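Local atomic coordinates of oligogalacturonate lyase (Yersinia enterocolitica subsp. enterocolitica, PDB entry 3PE7), a protein that cleaves oligogalacturonates by beta-elimination, acting in the cytoplasm as a manganese-binding lyase built on a seven-bladed beta-propeller. Residues Y14-A17 / S18-A21; L152-W155 / K156-H159. All blocks are in the same frame, centred on the assembly; numbering follows the deposited sequence.

Contact 1 of 2, residues Y14-A17 / S18-A21; sequences YQDA and STGA
D16 and the backbone of S18-A21 close a tight beta-hairpin turn, and the carboxylate of D16 supplies two of its bonds. Its OD1 accepts two amides: T19 N at 2.9 Å, on the anti lone pair, and S18 N, also 2.9 Å from D16 OD1 but coming from above the carboxylate plane. With CG anti to the backbone N (chi1 -172°), OD1 reaches the N-H groups of S18 and T19. The main chain closes the same loop from both ends: D16 N gives a nearly straight bond to A21 O (2.8 Å, 169° at the hydrogen), and G20 N returns one to D16 O at 3.0 Å. G20, at a positive phi of 77°, lies in the reversal. Further out, T19 OG1 accepts from A21 N at 3.2 Å, which makes an ST turn, and the same atom rests against D16 CB. Q15 NE2 adds only a weak bond to G20 O.

The second carboxylate oxygen, D16 OD2, accepts from the backbone N of R337, whose NH1 is hydrogen-bonded to S18 OG, and T19 OG1 is hydrogen-bonded to V335 O. The turn thus joins strands 12-15 and 22-25, paired through Y14 and V23, and is fastened to the end of strand 331-337.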
loop_
_atom_site.group_PDB
_atom_site.type_symbol
_atom_site.label_atom_id
_atom_site.label_comp_id
_atom_site.label_asym_id
_atom_site.label_seq_id
_atom_site.Cartn_x
_atom_site.Cartn_y
_atom_site.Cartn_z
ATOM N N TYR A 14 -13.660 -0.396 22.256
ATOM C CA TYR A 14 -14.457 -1.577 22.601
ATOM C C TYR A 14 -13.589 -2.836 22.551
ATOM O O TYR A 14 -12.381 -2.755 22.338
ATOM C CB TYR A 14 -15.653 -1.708 21.643
ATOM C CG TYR A 14 -15.285 -1.760 20.182
ATOM C CD1 TYR A 14 -14.884 -0.599 19.492
ATOM C CD2 TYR A 14 -15.329 -2.954 19.485
ATOM C CE1 TYR A 14 -14.545 -0.654 18.162
ATOM C CE2 TYR A 14 -15.013 -3.009 18.154
ATOM C CZ TYR A 14 -14.615 -1.858 17.500
ATOM O OH TYR A 14 -14.298 -1.910 16.169
ATOM N N GLN A 15 -14.194 -3.992 22.783
ATOM C CA GLN A 15 -13.453 -5.248 22.766
ATOM C C GLN A 15 -13.888 -6.075 21.574
ATOM O O GLN A 15 -15.082 -6.223 21.328
ATOM C CB GLN A 15 -13.744 -6.048 24.041
ATOM C CG GLN A 15 -12.996 -5.581 25.258
ATOM C CD GLN A 15 -13.234 -6.510 26.437
ATOM O OE1 GLN A 15 -14.272 -6.432 27.101
ATOM N NE2 GLN A 15 -12.278 -7.410 26.693
ATOM N N ASP A 16 -12.923 -6.636 20.845
ATOM C CA ASP A 16 -13.242 -7.507 19.710
ATOM C C ASP A 16 -14.156 -8.676 20.105
ATOM O O ASP A 16 -13.921 -9.322 21.117
ATOM C CB ASP A 16 -11.949 -8.060 19.102
ATOM C CG ASP A 16 -12.202 -8.822 17.812
ATOM O OD1 ASP A 16 -12.448 -10.044 17.871
ATOM O OD2 ASP A 16 -12.209 -8.180 16.748
ATOM N N ALA A 17 -15.166 -8.939 19.279
ATOM C CA ALA A 17 -16.200 -9.950 19.555
ATOM C C ALA A 17 -15.654 -11.369 19.678
ATOM O O ALA A 17 -16.189 -12.171 20.433
ATOM C CB ALA A 17 -17.293 -9.895 18.486
ATOM N N SER A 18 -14.568 -11.654 18.962
ATOM C CA SER A 18 -13.999 -12.993 18.908
ATOM C C SER A 18 -12.773 -13.143 19.787
ATOM O O SER A 18 -12.602 -14.185 20.421
ATOM C CB SER A 18 -13.628 -13.371 17.459
ATOM O OG SER A 18 -14.787 -13.503 16.671
ATOM N N THR A 19 -11.920 -12.116 19.835
ATOM C CA THR A 19 -10.602 -12.261 20.493
ATOM C C THR A 19 -10.467 -11.500 21.805
ATOM O O THR A 19 -9.526 -11.728 22.574
ATOM C CB THR A 19 -9.453 -11.793 19.578
ATOM O OG1 THR A 19 -9.455 -10.360 19.510
ATOM C CG2 THR A 19 -9.612 -12.367 18.181
ATOM N N GLY A 20 -11.377 -10.561 22.029
ATOM C CA GLY A 20 -11.356 -9.720 23.202
ATOM C C GLY A 20 -10.323 -8.610 23.166
ATOM O O GLY A 20 -10.195 -7.865 24.139
ATOM N N ALA A 21 -9.595 -8.478 22.047
ATOM C CA ALA A 21 -8.580 -7.418 21.912
ATOM C C ALA A 21 -9.204 -6.024 21.976
ATOM O O ALA A 21 -10.324 -5.820 21.513
ATOM C CB ALA A 21 -7.825 -7.575 20.589
#

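Contact 2 of 2, residues L152-W155 / K156-H159; sequences LTDW and KKFH
D154 is the N-cap of helix 155-161, and its carboxylate meets K157 twice. D154 OD1 accepts K157 N at 2.9 Å in the capping bond, with 165° at the hydrogen, while D154 OD2 forms a salt bridge with K157 NZ at 2.7 Å. Both donors come from the syn side, tilted out of the carboxylate plane. A chi1 of 63° sets D154 CG between its own backbone N and carbonyl carbon. The K157 chain is extended until chi4, where a bend brings NZ round to OD2; its CD and CE pass T153 OG1, each at 3.4 Å. Helical backbone bonds follow, from F158 N to D154 O and from H159 N to W155 O.

The side chains of W155 and F158 run alongside each other, pointing the same way, and their rings meet edge to face, the indole edge toward the phenyl face, with six-membered ring centroids 5.0 Å apart and planes at 62°. The W155 side chain is about 5 Å from that of Q350, a manganese ligand, so this helix start borders the metal site. L152 crosses F158 at about a right angle, its CD1 lying 4.1 Å from F158 CD1. W155 CZ3 stands over the F158 ring, offset toward its rim and 3.6 Å from F158 CD2.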
loop_
_atom_site.group_PDB
_atom_site.type_symbol
_atom_site.label_atom_id
_atom_site.label_comp_id
_atom_site.label_asym_id
_atom_site.label_seq_id
_atom_site.Cartn_x
_atom_site.Cartn_y
_atom_site.Cartn_z
ATOM N N LEU A 152 -9.395 1.249 -16.015
ATOM C CA LEU A 152 -9.543 -0.132 -15.554
ATOM C C LEU A 152 -10.541 -0.175 -14.410
ATOM O O LEU A 152 -10.179 -0.395 -13.236
ATOM C CB LEU A 152 -8.184 -0.695 -15.139
ATOM C CG LEU A 152 -7.173 -0.788 -16.297
ATOM C CD1 LEU A 152 -5.790 -1.228 -15.788
ATOM C CD2 LEU A 152 -7.667 -1.717 -17.414
ATOM N N THR A 153 -11.805 0.041 -14.765
ATOM C CA THR A 153 -12.836 0.334 -13.766
ATOM C C THR A 153 -13.530 -0.901 -13.199
ATOM O O THR A 153 -14.329 -0.791 -12.260
ATOM C CB THR A 153 -13.892 1.302 -14.319
ATOM O OG1 THR A 153 -14.518 0.707 -15.460
ATOM C CG2 THR A 153 -13.251 2.653 -14.694
ATOM N N ASP A 154 -13.246 -2.070 -13.774
ATOM C CA ASP A 154 -13.737 -3.343 -13.262
ATOM C C ASP A 154 -12.721 -4.447 -13.561
ATOM O O ASP A 154 -11.766 -4.231 -14.318
ATOM C CB ASP A 154 -15.133 -3.700 -13.828
ATOM C CG ASP A 154 -15.132 -3.894 -15.340
ATOM O OD1 ASP A 154 -14.460 -4.829 -15.839
ATOM O OD2 ASP A 154 -15.829 -3.108 -16.039
ATOM N N TRP A 155 -12.942 -5.628 -12.985
ATOM C CA TRP A 155 -11.978 -6.728 -13.086
ATOM C C TRP A 155 -11.881 -7.410 -14.445
ATOM O O TRP A 155 -10.831 -7.956 -14.781
ATOM C CB TRP A 155 -12.172 -7.729 -11.939
ATOM C CG TRP A 155 -11.778 -7.093 -10.639
ATOM C CD1 TRP A 155 -12.614 -6.654 -9.652
ATOM C CD2 TRP A 155 -10.448 -6.762 -10.216
ATOM N NE1 TRP A 155 -11.888 -6.094 -8.626
ATOM C CE2 TRP A 155 -10.555 -6.145 -8.946
ATOM C CE3 TRP A 155 -9.171 -6.941 -10.780
ATOM C CZ2 TRP A 155 -9.438 -5.704 -8.228
ATOM C CZ3 TRP A 155 -8.059 -6.500 -10.063
ATOM C CH2 TRP A 155 -8.203 -5.886 -8.800
ATOM N N LYS A 156 -12.956 -7.356 -15.237
ATOM C CA LYS A 156 -12.899 -7.810 -16.623
ATOM C C LYS A 156 -11.959 -6.948 -17.481
ATOM O O LYS A 156 -11.161 -7.478 -18.259
ATOM C CB LYS A 156 -14.313 -7.889 -17.238
ATOM C CG LYS A 156 -14.364 -8.306 -18.700
ATOM C CD LYS A 156 -13.914 -9.760 -18.904
ATOM C CE LYS A 156 -14.025 -10.169 -20.361
ATOM N NZ LYS A 156 -13.498 -11.548 -20.624
ATOM N N LYS A 157 -12.059 -5.625 -17.341
ATOM C CA LYS A 157 -11.158 -4.712 -18.038
ATOM C C LYS A 157 -9.715 -4.989 -17.605
ATOM O O LYS A 157 -8.817 -5.036 -18.441
ATOM C CB LYS A 157 -11.518 -3.249 -17.742
ATOM C CG LYS A 157 -12.811 -2.759 -18.414
ATOM C CD LYS A 157 -13.277 -1.463 -17.767
ATOM C CE LYS A 157 -14.498 -0.871 -18.474
ATOM N NZ LYS A 157 -15.714 -1.728 -18.364
ATOM N N PHE A 158 -9.521 -5.180 -16.303
ATOM C CA PHE A 158 -8.198 -5.452 -15.720
ATOM C C PHE A 158 -7.617 -6.743 -16.288
ATOM O O PHE A 158 -6.433 -6.796 -16.638
ATOM C CB PHE A 158 -8.301 -5.513 -14.186
ATOM C CG PHE A 158 -6.970 -5.377 -13.457
ATOM C CD1 PHE A 158 -6.521 -4.129 -13.007
ATOM C CD2 PHE A 158 -6.198 -6.501 -13.193
ATOM C CE1 PHE A 158 -5.301 -4.003 -12.331
ATOM C CE2 PHE A 158 -4.974 -6.394 -12.519
ATOM C CZ PHE A 158 -4.528 -5.150 -12.079
ATOM N N HIS A 159 -8.461 -7.774 -16.421
ATOM C CA HIS A 159 -8.045 -9.049 -17.008
ATOM C C HIS A 159 -7.631 -8.922 -18.473
ATOM O O HIS A 159 -6.524 -9.334 -18.854
ATOM C CB HIS A 159 -9.154 -10.104 -16.845
ATOM C CG HIS A 159 -8.776 -11.462 -17.353
ATOM N ND1 HIS A 159 -9.036 -11.873 -18.642
ATOM C CD2 HIS A 159 -8.143 -12.494 -16.750
ATOM C CE1 HIS A 159 -8.595 -13.108 -18.807
ATOM N NE2 HIS A 159 -8.039 -13.504 -17.677
#

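Overall arrangement
Contact 1 comes first along the chain and closes well before contact 2 opens. Their centres are about 37 Å apart and their nearest atoms about 25 Å, so they do not touch. Residues 14-21 form the turn between strands 12-15 and 22-25, in a sheet that also takes in strands 357-358, 364-369 and 376-381 from the far end of the chain; one propeller blade is therefore built from both ends of the sequence. Residues 152-159 instead belong to the excursion between strands 138-145 and 168-174, neighbours in another blade. The centre of contact 1 lies about 26 Å from the centre of the chain, away from the annotated sites, that of contact 2 about 19 Å, with the side chain of W155 about 8 Å from manganese.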